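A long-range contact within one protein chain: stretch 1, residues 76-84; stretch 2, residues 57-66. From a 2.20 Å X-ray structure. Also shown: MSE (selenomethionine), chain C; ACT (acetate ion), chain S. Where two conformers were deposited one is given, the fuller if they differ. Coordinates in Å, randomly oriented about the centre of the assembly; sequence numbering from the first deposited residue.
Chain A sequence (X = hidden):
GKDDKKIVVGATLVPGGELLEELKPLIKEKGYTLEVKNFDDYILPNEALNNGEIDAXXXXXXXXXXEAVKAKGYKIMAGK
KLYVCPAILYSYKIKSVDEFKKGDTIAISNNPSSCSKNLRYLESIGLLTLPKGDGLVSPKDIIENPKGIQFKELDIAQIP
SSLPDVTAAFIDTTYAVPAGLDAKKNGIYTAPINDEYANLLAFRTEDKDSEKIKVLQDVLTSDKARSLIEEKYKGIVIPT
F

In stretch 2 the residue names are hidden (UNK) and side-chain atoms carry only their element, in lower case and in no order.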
# COMPACT_ATOMS: atom_id res chain seq x y z
N ILE A 76 16.58 -8.90 3.09
CA ILE A 76 15.19 -9.27 3.30
C ILE A 76 14.53 -9.73 2.00
O ILE A 76 15.07 -9.54 0.92
CB ILE A 76 14.37 -8.11 3.92
CG1 ILE A 76 14.32 -6.90 2.98
CG2 ILE A 76 14.97 -7.73 5.27
CD1 ILE A 76 13.56 -5.72 3.54
N MSE A 77 13.35 -10.31 2.14
CA MSE A 77 12.73 -11.09 1.08
C MSE A 77 11.23 -11.02 1.13
O MSE A 77 10.66 -10.94 2.21
CB MSE A 77 13.17 -12.50 1.44
CG MSE A 77 13.30 -13.42 0.25
SE MSE A 77 13.50 -15.21 1.04
CE MSE A 77 12.02 -15.99 -0.01
N ALA A 78 10.58 -11.06 -0.03
CA ALA A 78 9.12 -11.07 -0.11
C ALA A 78 8.57 -12.50 -0.04
O ALA A 78 9.11 -13.40 -0.67
CB ALA A 78 8.66 -10.40 -1.39
N GLY A 79 7.49 -12.69 0.72
CA GLY A 79 6.82 -13.98 0.82
C GLY A 79 5.72 -14.12 -0.23
O GLY A 79 5.78 -13.50 -1.29
N LYS A 80 4.72 -14.94 0.07
CA LYS A 80 3.57 -15.14 -0.82
C LYS A 80 2.69 -13.89 -0.92
O LYS A 80 2.53 -13.16 0.07
CB LYS A 80 2.72 -16.30 -0.32
CG LYS A 80 3.43 -17.64 -0.31
CD LYS A 80 2.57 -18.74 0.31
CE LYS A 80 3.27 -20.09 0.24
NZ LYS A 80 2.58 -21.12 1.06
N LYS A 81 2.12 -13.65 -2.10
CA LYS A 81 1.17 -12.55 -2.31
C LYS A 81 -0.08 -12.76 -1.45
O LYS A 81 -0.64 -13.86 -1.43
CB LYS A 81 0.75 -12.48 -3.78
CG LYS A 81 1.86 -12.19 -4.78
CD LYS A 81 1.26 -12.10 -6.18
CE LYS A 81 2.30 -12.17 -7.29
NZ LYS A 81 3.47 -11.28 -7.08
N LEU A 82 -0.54 -11.71 -0.77
CA LEU A 82 -1.68 -11.84 0.15
C LEU A 82 -2.90 -11.07 -0.32
O LEU A 82 -3.99 -11.64 -0.45
CB LEU A 82 -1.30 -11.38 1.56
CG LEU A 82 -0.09 -12.11 2.15
CD1 LEU A 82 0.24 -11.54 3.52
CD2 LEU A 82 -0.32 -13.61 2.22
N TYR A 83 -2.72 -9.78 -0.58
CA TYR A 83 -3.83 -8.92 -0.99
C TYR A 83 -3.32 -7.66 -1.67
O TYR A 83 -2.21 -7.19 -1.38
CB TYR A 83 -4.68 -8.55 0.22
CG TYR A 83 -3.88 -8.05 1.41
CD1 TYR A 83 -3.39 -6.74 1.45
CD2 TYR A 83 -3.60 -8.89 2.48
CE1 TYR A 83 -2.65 -6.30 2.53
CE2 TYR A 83 -2.86 -8.45 3.56
CZ TYR A 83 -2.39 -7.16 3.59
OH TYR A 83 -1.65 -6.72 4.67
N VAL A 84 -4.14 -7.12 -2.56
CA VAL A 84 -3.84 -5.88 -3.26
C VAL A 84 -4.63 -4.74 -2.61
O VAL A 84 -5.74 -4.95 -2.13
CB VAL A 84 -4.23 -5.96 -4.75
CG1 VAL A 84 -3.61 -4.81 -5.51
CG2 VAL A 84 -3.78 -7.29 -5.35
N UNK A 57 7.54 -8.41 8.70
CA UNK A 57 6.64 -7.27 8.63
C UNK A 57 5.57 -7.44 7.56
O UNK A 57 5.73 -8.23 6.63
c UNK A 57 8.18 -5.78 7.20
n UNK A 57 9.39 -5.24 7.29
o UNK A 57 7.68 -6.10 6.12
c UNK A 57 7.41 -5.93 8.51
N UNK A 58 4.46 -6.72 7.74
CA UNK A 58 3.33 -6.78 6.83
C UNK A 58 2.85 -5.37 6.49
O UNK A 58 2.01 -4.80 7.20
c UNK A 58 2.20 -7.61 7.45
c UNK A 58 0.97 -7.85 6.57
c UNK A 58 1.35 -8.50 5.25
c UNK A 58 -0.06 -8.70 7.30
N UNK A 59 3.41 -4.80 5.43
CA UNK A 59 3.03 -3.44 5.01
C UNK A 59 3.29 -3.13 3.53
O UNK A 59 2.70 -2.19 3.00
c UNK A 59 7.83 -1.69 4.76
c UNK A 59 7.48 -2.85 5.44
c UNK A 59 6.16 -3.07 5.80
c UNK A 59 5.54 -0.99 4.82
c UNK A 59 5.18 -2.15 5.50
c UNK A 59 3.74 -2.39 5.88
c UNK A 59 6.85 -0.76 4.45
N UNK A 60 4.16 -3.90 2.87
CA UNK A 60 4.66 -3.55 1.54
C UNK A 60 4.38 -4.61 0.48
O UNK A 60 4.03 -5.75 0.80
c UNK A 60 6.98 -4.59 1.70
n UNK A 60 8.67 -5.03 3.38
o UNK A 60 9.14 -3.58 1.72
c UNK A 60 6.17 -3.31 1.61
c UNK A 60 8.36 -4.36 2.27
N UNK A 61 4.55 -4.22 -0.78
CA UNK A 61 4.58 -5.16 -1.90
C UNK A 61 6.03 -5.39 -2.35
O UNK A 61 6.95 -4.69 -1.90
n UNK A 61 3.55 -1.12 -3.90
c UNK A 61 4.81 -1.41 -4.14
c UNK A 61 2.90 -2.25 -3.46
c UNK A 61 3.81 -3.25 -3.43
c UNK A 61 3.68 -4.69 -3.06
n UNK A 61 4.99 -2.69 -3.87
N UNK A 62 6.23 -6.37 -3.21
CA UNK A 62 7.59 -6.80 -3.58
C UNK A 62 8.40 -5.73 -4.30
O UNK A 62 9.60 -5.61 -4.06
c UNK A 62 8.94 -8.65 -4.70
c UNK A 62 7.56 -8.09 -4.39
o UNK A 62 7.84 -10.45 -5.81
c UNK A 62 8.91 -10.03 -5.33
o UNK A 62 9.97 -10.69 -5.33
N UNK A 63 7.76 -4.95 -5.21
CA UNK A 63 8.49 -3.88 -5.88
C UNK A 63 9.08 -2.84 -4.92
O UNK A 63 10.21 -2.41 -5.11
c UNK A 63 7.43 -3.24 -6.78
c UNK A 63 6.44 -5.19 -5.83
c UNK A 63 6.50 -4.36 -7.09
N UNK A 64 8.33 -2.47 -3.89
CA UNK A 64 8.81 -1.54 -2.88
C UNK A 64 9.99 -2.15 -2.13
O UNK A 64 11.00 -1.49 -1.90
c UNK A 64 8.67 -0.50 0.34
c UNK A 64 8.13 -0.13 -0.89
c UNK A 64 8.93 1.79 0.96
c UNK A 64 8.41 2.19 -0.26
c UNK A 64 9.07 0.45 1.27
o UNK A 64 9.33 2.73 1.88
c UNK A 64 7.70 -1.18 -1.89
c UNK A 64 8.01 1.22 -1.18
N UNK A 65 9.84 -3.42 -1.74
CA UNK A 65 10.90 -4.14 -1.05
C UNK A 65 12.18 -4.20 -1.89
O UNK A 65 13.26 -3.90 -1.40
c UNK A 65 12.33 -7.23 -0.87
c UNK A 65 11.43 -6.45 0.08
c UNK A 65 10.70 -7.39 1.03
c UNK A 65 10.43 -5.56 -0.67
N UNK A 66 12.05 -4.56 -3.16
CA UNK A 66 13.21 -4.63 -4.06
C UNK A 66 13.93 -3.29 -4.14
O UNK A 66 15.16 -3.23 -4.14
n UNK A 66 11.45 -9.01 -8.33
c UNK A 66 12.01 -8.55 -7.03
c UNK A 66 12.59 -6.60 -5.55
c UNK A 66 12.80 -5.10 -5.46
c UNK A 66 12.20 -7.04 -6.96
N MSE C . -0.68 -0.62 1.09
CA MSE C . 0.26 0.10 0.17
C MSE C . -0.19 -0.13 -1.24
O MSE C . -0.33 -1.28 -1.67
OXT MSE C . -0.42 0.84 -1.96
CB MSE C . 1.70 -0.37 0.30
CG MSE C . 2.66 0.49 -0.54
SE MSE C . 4.49 -0.25 -0.50
CE MSE C . 4.91 0.24 1.34
C ACT S . 0.48 0.99 -4.50
O ACT S . -0.47 1.71 -4.09
OXT ACT S . 1.63 1.04 -4.01
CH3 ACT S . 0.21 0.04 -5.61
O HOH W 1 4.98 -10.63 -5.05

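Position 57 has four side-chain atoms. The second carbon carries one oxygen and one nitrogen, an amide. No atom of it comes within 4.5 Å of stretch 1. This is Asn 57.

Position 58 has four side-chain carbons, forked at the second. Its CB points toward stretch 1, and its carbons meet Leu 82 and Tyr 83. This is Leu 58. Its CD1 lies 3.7 Å from CD1 of Leu 82, an apolar contact. Its CG is 3.4 Å from OH of Tyr 83.

Position 59 has one carbon and then a ring of six carbons. Its CB points away from stretch 1, and the chain turns a corner here. This is Phe 59.

Position 60 has three carbons, the third carrying one oxygen and one nitrogen, an amide. Its CB points away, and nothing of stretch 1 is in contact. This is Gln 60. Its NE2 donates a weak hydrogen bond to OD1 of Asn 57 at 3.1 Å.

Position 61 has one carbon and a five-membered ring of three carbons and two nitrogens. It does not touch stretch 1. This is His 61. It is the N-cap of the helix that follows. Its ND1 accepts a weak bond from the backbone N of residue 64 at 3.3 Å. Its NE2 donates to OXT of the acetate at 2.9 Å, so both ring nitrogens are used. The SE of the bound selenomethionine lies over one face of the ring.

Position 62 has three carbons, the third carrying two oxygens, a carboxylate. It touches Ala 78. This is Glu 62. Its CG is 3.8 Å from CB of Ala 78. One water links the stretches: it donates to OE1 of Glu 62 at 3.0 Å and accepts from NZ of Lys 81 at 2.6 Å.

Position 63 has three carbons closing a ring onto the backbone N. It does not reach stretch 1. This is Pro 63.

Position 64 has one carbon and a six-carbon ring bearing one oxygen. It is out of reach of stretch 1. This is Tyr 64.

Position 65 has four carbons, forked at the second. Its CB points toward stretch 1, and its carbons meet Ile 76, Met 77 and Ala 78. This is Leu 65. Its CD1 is 3.7 Å from C of Met 77, and its CG is 4.1 Å from CG1 of Ile 76.

Position 66 has four carbons in a row ending in nitrogen. It does not touch stretch 1. This is Lys 66. Its NZ makes a long salt bridge, 3.7 Å, to OE2 of Glu 62.

No direct hydrogen bond joins the stretches. The helix runs nearly antiparallel to the strand. Leu 65 of the helix packs on Ile 76, Met 77 and Ala 78, while Leu 58, before the corner, packs on Leu 82 and Tyr 83. Glu 62 touches Ala 78 through its carbons, and its carboxylate reaches Lys 81 through a water.

Stretch 2 57-66: NLFQHEPYLK
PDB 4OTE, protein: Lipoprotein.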